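Local coordinates for uncharacterized protein (Desulfotomaculum acetoxidans, PDB 3U4Y) that is of unknown function but folds as a seven-bladed beta-propeller related to the lactonase family, at residues Ile47-Cys51 with Pro93-Phe97; Ala98-Thr102 with Ala130-Ile135. All coordinates share one frame. Residue numbers count along the deposited sequence, not the author numbering.

Contact 1 of 2, residues Ile47-Cys51 with Pro93-Phe97; sequences ITSDC and PDDQF
Two tight loops of neighbouring propeller blades meet here, each joining the first strand of its blade to the second, and one aspartate spans the gap. Residues 48-51 fold as a turn: Thr48 is extended (phi/psi -95/153), Ser49 and Asp50 lie in the helical region, Cys51 has positive phi (86/7), and a weak 2.7 Å hydrogen bond from Cys51 N to Thr48 O closes it. In the other loop, Asp94 OD1 accepts from Gln96 N at 2.7 Å, an Asx turn whose middle residue, Asp95, is left-handed (71/7). The CA-CB bond of Asp95 points toward residues 47-51, and chi1 is -73° (m); its CA is 5.9 Å from that of Thr48. Asp95 OD1 takes a hydrogen bond from Ser49 N (2.8 Å, 167° at the hydrogen) and a weak one from Thr48 OG1 (3.0 Å). Ser49 OG lies 3.6 Å from Pro93 O. Both hydrogen bonds end on one carboxylate oxygen and no apolar side-chain pair is made; with 165 Å² buried, this is a small polar surface contact. The first loop connects strands 42-47 and 53-58, with Cys51 disulfide-bonded to Cys322 just beyond strand 319-321; the second connects strands 89-91 and 97-100.

Contact 2 of 2, residues Ala98-Thr102 with Ala130-Ile135; sequences AVTVT and AVGIAI
Ala98-Thr102 continues strand 97-100 into the following loop in extended conformation (phi -60 to -125°, psi 136 to 160°). It faces strand 130-135 at an axis separation of 8.1 Å and an angle of 158° between N-to-C directions. No hydrogen bond joins the two segments: they belong to different sheets and meet through side chains, packed on each other and, at Val101 and Thr102, also on the partner backbone. Ala98 turns its CB away and touches Tyr113 in the adjacent strand. Val99 (chi1 t) points toward the partner strand, placing CG1 3.4 Å from Ile133 CD1 and CG2 3.8 Å from Ile135 CD1. Ile133 is tt and Ile135 mt, both with CA-CB toward the first segment. Thr100 again points away, and its OG1 makes a weak hydrogen bond to Gln111 O within its own blade. Val101 returns toward the interface with an off-well chi1 of 136°; its CA is 6.5 Å from that of Ile133, the closest register pair. Its CG2 is 3.9 Å from Ile133 CB, while CG1 lies 4.2 Å from Gly132 O, where glycine adopts phi/psi 79/144. At Thr102 (chi1 t), CG2 approaches Ala130 O to 3.5 Å and Ala130 CB to 4.4 Å. The contact buries 314 Å², with Met110 also touching Val99, Val101 and Ile133. Strand 97-100 is second in its four-stranded antiparallel blade and strand 130-135 is first, at one edge, in the next; this apolar face-to-face packing of successive blades is typical of a beta-propeller.

The two contacts follow one another along the chain and record different ways of joining successive blades. Contact 1 links the blade of strands 42-47 to 75-81 with that of strands 89-91 to 119-125 by polar pairing between loops; contact 2 joins this latter blade to the one beginning at strand 130-135 by buried apolar packing. Their centres are about 16 Å apart and lie about 14 and 9 Å, respectively, from the centre of the chain. Phe97, ending contact 1, directly precedes Ala98, opening contact 2, so the middle blade meets both neighbours through adjoining pieces of chain, without other touch between the contacts. Neither contact identifies an active site.

Contact 1 of 2, residues Ile47-Cys51 with Pro93-Phe97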
ATOM      1  N   ILE A  47      -7.472  -2.288  -4.543  1.00 38.59           N
ATOM      2  CA  ILE A  47      -8.341  -2.438  -5.709  1.00 35.26           C
ATOM      3  C   ILE A  47      -8.052  -3.783  -6.349  1.00 33.84           C
ATOM      4  O   ILE A  47      -7.016  -4.388  -6.108  1.00 38.02           O
ATOM      5  CB  ILE A  47      -8.144  -1.307  -6.730  1.00 30.30           C
ATOM      6  CG1 ILE A  47      -9.353  -1.188  -7.633  1.00 26.49           C
ATOM      7  CG2 ILE A  47      -6.926  -1.547  -7.562  1.00 54.83           C
ATOM      8  CD1 ILE A  47      -9.375   0.101  -8.386  1.00 56.28           C
ATOM      9  N   THR A  48      -8.966  -4.258  -7.169  1.00 39.30           N
ATOM     10  CA  THR A  48      -8.881  -5.633  -7.650  1.00 46.17           C
ATOM     11  C   THR A  48      -8.169  -5.741  -9.041  1.00 44.63           C
ATOM     12  O   THR A  48      -8.124  -4.757  -9.785  1.00 56.53           O
ATOM     13  CB  THR A  48     -10.301  -6.297  -7.479  1.00 47.48           C
ATOM     14  OG1 THR A  48     -10.225  -7.367  -6.524  1.00 33.34           O
ATOM     15  CG2 THR A  48     -10.973  -6.725  -8.801  1.00 24.71           C
ATOM     16  N   SER A  49      -7.538  -6.876  -9.359  1.00 33.24           N
ATOM     17  CA  SER A  49      -6.875  -7.018 -10.671  1.00 43.32           C
ATOM     18  C   SER A  49      -7.860  -6.624 -11.735  1.00 60.45           C
ATOM     19  O   SER A  49      -7.662  -5.673 -12.496  1.00 57.23           O
ATOM     20  CB  SER A  49      -6.515  -8.468 -10.953  1.00 44.96           C
ATOM     21  OG  SER A  49      -5.404  -8.893 -10.199  1.00 60.77           O
ATOM     22  N   ASP A  50      -8.888  -7.469 -11.794  1.00 70.78           N
ATOM     23  CA  ASP A  50     -10.200  -7.232 -12.386  1.00 53.40           C
ATOM     24  C   ASP A  50     -10.551  -5.745 -12.462  1.00 43.48           C
ATOM     25  O   ASP A  50     -11.025  -5.279 -13.500  1.00 36.42           O
ATOM     26  CB  ASP A  50     -11.211  -8.014 -11.536  1.00 56.27           C
ATOM     27  CG  ASP A  50     -12.604  -7.963 -12.075  1.00 81.52           C
ATOM     28  OD1 ASP A  50     -13.368  -8.919 -11.816  1.00 89.27           O
ATOM     29  OD2 ASP A  50     -12.950  -6.971 -12.745  1.00 94.86           O
ATOM     30  N   CYS A  51     -10.295  -5.015 -11.369  1.00 44.54           N
ATOM     31  CA  CYS A  51     -10.526  -3.562 -11.274  1.00 44.33           C
ATOM     32  C   CYS A  51     -11.970  -3.248 -10.863  1.00 55.46           C
ATOM     33  O   CYS A  51     -12.384  -2.080 -10.811  1.00 48.76           O
ATOM     34  CB  CYS A  51     -10.150  -2.833 -12.576  1.00 30.41           C
ATOM     35  SG  CYS A  51      -8.688  -1.776 -12.457  1.00 50.30           S
ATOM     36  N   PRO A  93      -3.250 -12.263  -5.001  1.00 43.24           N
ATOM     37  CA  PRO A  93      -3.103 -11.933  -6.420  1.00 35.12           C
ATOM     38  C   PRO A  93      -4.308 -12.429  -7.227  1.00 43.57           C
ATOM     39  O   PRO A  93      -4.601 -11.871  -8.286  1.00 44.46           O
ATOM     40  CB  PRO A  93      -1.853 -12.704  -6.821  1.00 17.46           C
ATOM     41  CG  PRO A  93      -1.624 -13.724  -5.733  1.00 24.70           C
ATOM     42  CD  PRO A  93      -2.677 -13.589  -4.703  1.00 34.38           C
ATOM     43  N   ASP A  94      -4.997 -13.456  -6.720  1.00 39.01           N
ATOM     44  CA  ASP A  94      -6.206 -13.982  -7.352  1.00 33.34           C
ATOM     45  C   ASP A  94      -7.490 -13.216  -7.012  1.00 36.31           C
ATOM     46  O   ASP A  94      -8.569 -13.606  -7.425  1.00 44.83           O
ATOM     47  CB  ASP A  94      -6.392 -15.464  -7.019  1.00 39.69           C
ATOM     48  CG  ASP A  94      -6.663 -15.704  -5.550  1.00 61.04           C
ATOM     49  OD1 ASP A  94      -7.067 -14.743  -4.854  1.00 73.02           O
ATOM     50  OD2 ASP A  94      -6.479 -16.854  -5.092  1.00 61.14           O
ATOM     51  N   ASP A  95      -7.381 -12.148  -6.239  1.00 39.77           N
ATOM     52  CA  ASP A  95      -8.536 -11.307  -5.962  1.00 36.21           C
ATOM     53  C   ASP A  95      -9.563 -11.970  -5.037  1.00 41.01           C
ATOM     54  O   ASP A  95     -10.637 -11.426  -4.817  1.00 45.07           O
ATOM     55  CB  ASP A  95      -9.215 -10.915  -7.271  1.00 36.08           C
ATOM     56  CG  ASP A  95      -8.423  -9.888  -8.079  1.00 51.59           C
ATOM     57  OD1 ASP A  95      -7.869  -8.936  -7.492  1.00 52.01           O
ATOM     58  OD2 ASP A  95      -8.380 -10.020  -9.322  1.00 63.28           O
ATOM     59  N   GLN A  96      -9.242 -13.135  -4.490  1.00 36.20           N
ATOM     60  CA  GLN A  96     -10.201 -13.841  -3.647  1.00 39.51           C
ATOM     61  C   GLN A  96     -10.269 -13.288  -2.215  1.00 43.67           C
ATOM     62  O   GLN A  96     -11.350 -13.197  -1.645  1.00 48.12           O
ATOM     63  CB  GLN A  96      -9.906 -15.343  -3.640  1.00 50.94           C
ATOM     64  CG  GLN A  96     -10.939 -16.205  -2.932  1.00 61.83           C
ATOM     65  CD  GLN A  96     -10.701 -17.702  -3.147  1.00 69.91           C
ATOM     66  OE1 GLN A  96      -9.826 -18.104  -3.929  1.00 61.80           O
ATOM     67  NE2 GLN A  96     -11.487 -18.535  -2.456  1.00 73.88           N
ATOM     68  N   PHE A  97      -9.118 -12.919  -1.647  1.00 49.19           N
ATOM     69  CA  PHE A  97      -9.035 -12.416  -0.263  1.00 41.96           C
ATOM     70  C   PHE A  97      -8.363 -11.065  -0.109  1.00 40.91           C
ATOM     71  O   PHE A  97      -7.500 -10.688  -0.900  1.00 31.16           O
ATOM     72  CB  PHE A  97      -8.261 -13.378   0.624  1.00 30.73           C
ATOM     73  CG  PHE A  97      -8.859 -14.727   0.702  1.00 33.45           C
ATOM     74  CD1 PHE A  97      -9.966 -14.954   1.489  1.00 36.32           C
ATOM     75  CD2 PHE A  97      -8.319 -15.772  -0.011  1.00 31.74           C
ATOM     76  CE1 PHE A  97     -10.516 -16.201   1.558  1.00 42.40           C
ATOM     77  CE2 PHE A  97      -8.866 -17.027   0.055  1.00 32.39           C
ATOM     78  CZ  PHE A  97      -9.960 -17.243   0.839  1.00 41.88           C
TER

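Contact 2 of 2, residues Ala98-Thr102 with Ala130-Ile135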
ATOM      1  N   ALA A  98      -8.753 -10.359   0.947  1.00 38.56           N
ATOM      2  CA  ALA A  98      -8.125  -9.105   1.339  1.00 26.60           C
ATOM      3  C   ALA A  98      -7.526  -9.347   2.692  1.00 26.03           C
ATOM      4  O   ALA A  98      -8.154  -9.990   3.526  1.00 28.24           O
ATOM      5  CB  ALA A  98      -9.150  -8.002   1.433  1.00 27.18           C
ATOM      6  N   VAL A  99      -6.311  -8.853   2.918  1.00 34.10           N
ATOM      7  CA  VAL A  99      -5.657  -9.062   4.206  1.00 33.22           C
ATOM      8  C   VAL A  99      -5.270  -7.746   4.858  1.00 36.90           C
ATOM      9  O   VAL A  99      -4.755  -6.833   4.196  1.00 35.79           O
ATOM     10  CB  VAL A  99      -4.435  -9.962   4.100  1.00 25.82           C
ATOM     11  CG1 VAL A  99      -3.873 -10.174   5.459  1.00 34.95           C
ATOM     12  CG2 VAL A  99      -4.812 -11.296   3.511  1.00 24.96           C
ATOM     13  N   THR A 100      -5.533  -7.662   6.161  1.00 31.25           N
ATOM     14  CA  THR A 100      -5.407  -6.407   6.880  1.00 33.30           C
ATOM     15  C   THR A 100      -4.499  -6.512   8.084  1.00 40.17           C
ATOM     16  O   THR A 100      -4.448  -7.526   8.775  1.00 46.83           O
ATOM     17  CB  THR A 100      -6.758  -5.935   7.397  1.00 40.51           C
ATOM     18  OG1 THR A 100      -7.786  -6.421   6.533  1.00 47.55           O
ATOM     19  CG2 THR A 100      -6.803  -4.428   7.441  1.00 36.31           C
ATOM     20  N   VAL A 101      -3.801  -5.426   8.348  1.00 34.68           N
ATOM     21  CA  VAL A 101      -2.896  -5.389   9.463  1.00 35.45           C
ATOM     22  C   VAL A 101      -3.352  -4.306  10.446  1.00 39.48           C
ATOM     23  O   VAL A 101      -4.120  -3.404  10.094  1.00 35.45           O
ATOM     24  CB  VAL A 101      -1.453  -5.208   8.943  1.00 42.18           C
ATOM     25  CG1 VAL A 101      -0.661  -4.183   9.763  1.00 53.33           C
ATOM     26  CG2 VAL A 101      -0.766  -6.556   8.901  1.00 33.78           C
ATOM     27  N   THR A 102      -2.887  -4.408  11.682  1.00 36.74           N
ATOM     28  CA  THR A 102      -3.348  -3.535  12.747  1.00 36.31           C
ATOM     29  C   THR A 102      -3.101  -2.052  12.504  1.00 38.22           C
ATOM     30  O   THR A 102      -2.201  -1.671  11.749  1.00 42.27           O
ATOM     31  CB  THR A 102      -2.672  -3.897  14.055  1.00 35.53           C
ATOM     32  OG1 THR A 102      -3.387  -3.300  15.143  1.00 41.71           O
ATOM     33  CG2 THR A 102      -1.248  -3.406  14.036  1.00 35.27           C
ATOM     34  N   ALA A 130       4.005  -3.772  14.733  1.00 22.59           N
ATOM     35  CA  ALA A 130       3.647  -4.173  13.377  1.00 22.58           C
ATOM     36  C   ALA A 130       3.007  -3.063  12.527  1.00 32.19           C
ATOM     37  O   ALA A 130       1.942  -2.563  12.870  1.00 53.69           O
ATOM     38  CB  ALA A 130       2.717  -5.336  13.463  1.00 20.48           C
ATOM     39  N   VAL A 131       3.657  -2.678  11.430  1.00 25.32           N
ATOM     40  CA  VAL A 131       3.041  -1.806  10.423  1.00 32.87           C
ATOM     41  C   VAL A 131       3.383  -2.249   8.998  1.00 36.50           C
ATOM     42  O   VAL A 131       4.446  -2.817   8.748  1.00 42.41           O
ATOM     43  CB  VAL A 131       3.413  -0.317  10.592  1.00 27.17           C
ATOM     44  CG1 VAL A 131       3.192   0.098  12.013  1.00 52.53           C
ATOM     45  CG2 VAL A 131       4.844  -0.063  10.199  1.00 20.40           C
ATOM     46  N   GLY A 132       2.473  -1.974   8.075  1.00 25.92           N
ATOM     47  CA  GLY A 132       2.651  -2.346   6.690  1.00 31.10           C
ATOM     48  C   GLY A 132       2.343  -3.803   6.410  1.00 34.26           C
ATOM     49  O   GLY A 132       2.605  -4.681   7.239  1.00 19.74           O
ATOM     50  N   ILE A 133       1.762  -4.056   5.238  1.00 40.81           N
ATOM     51  CA  ILE A 133       1.552  -5.421   4.762  1.00 39.57           C
ATOM     52  C   ILE A 133       1.820  -5.503   3.266  1.00 40.16           C
ATOM     53  O   ILE A 133       1.676  -4.519   2.520  1.00 47.88           O
ATOM     54  CB  ILE A 133       0.142  -5.986   5.116  1.00 24.90           C
ATOM     55  CG1 ILE A 133       0.076  -7.488   4.879  1.00 17.44           C
ATOM     56  CG2 ILE A 133      -0.939  -5.338   4.304  1.00 32.69           C
ATOM     57  CD1 ILE A 133      -1.250  -8.080   5.254  1.00 13.24           C
ATOM     58  N   ALA A 134       2.246  -6.684   2.848  1.00 32.08           N
ATOM     59  CA  ALA A 134       2.498  -6.954   1.452  1.00 32.41           C
ATOM     60  C   ALA A 134       2.284  -8.439   1.188  1.00 26.04           C
ATOM     61  O   ALA A 134       2.775  -9.298   1.927  1.00 13.93           O
ATOM     62  CB  ALA A 134       3.904  -6.536   1.076  1.00 32.90           C
ATOM     63  N   ILE A 135       1.530  -8.734   0.136  1.00 22.00           N
ATOM     64  CA  ILE A 135       1.321 -10.114  -0.287  1.00 31.09           C
ATOM     65  C   ILE A 135       2.037 -10.383  -1.610  1.00 34.01           C
ATOM     66  O   ILE A 135       1.898  -9.611  -2.565  1.00 45.33           O
ATOM     67  CB  ILE A 135      -0.186 -10.427  -0.407  1.00 27.53           C
ATOM     68  CG1 ILE A 135      -0.889 -10.056   0.901  1.00 27.39           C
ATOM     69  CG2 ILE A 135      -0.418 -11.885  -0.765  1.00 14.43           C
ATOM     70  CD1 ILE A 135      -2.391 -10.137   0.857  1.00 28.20           C
TER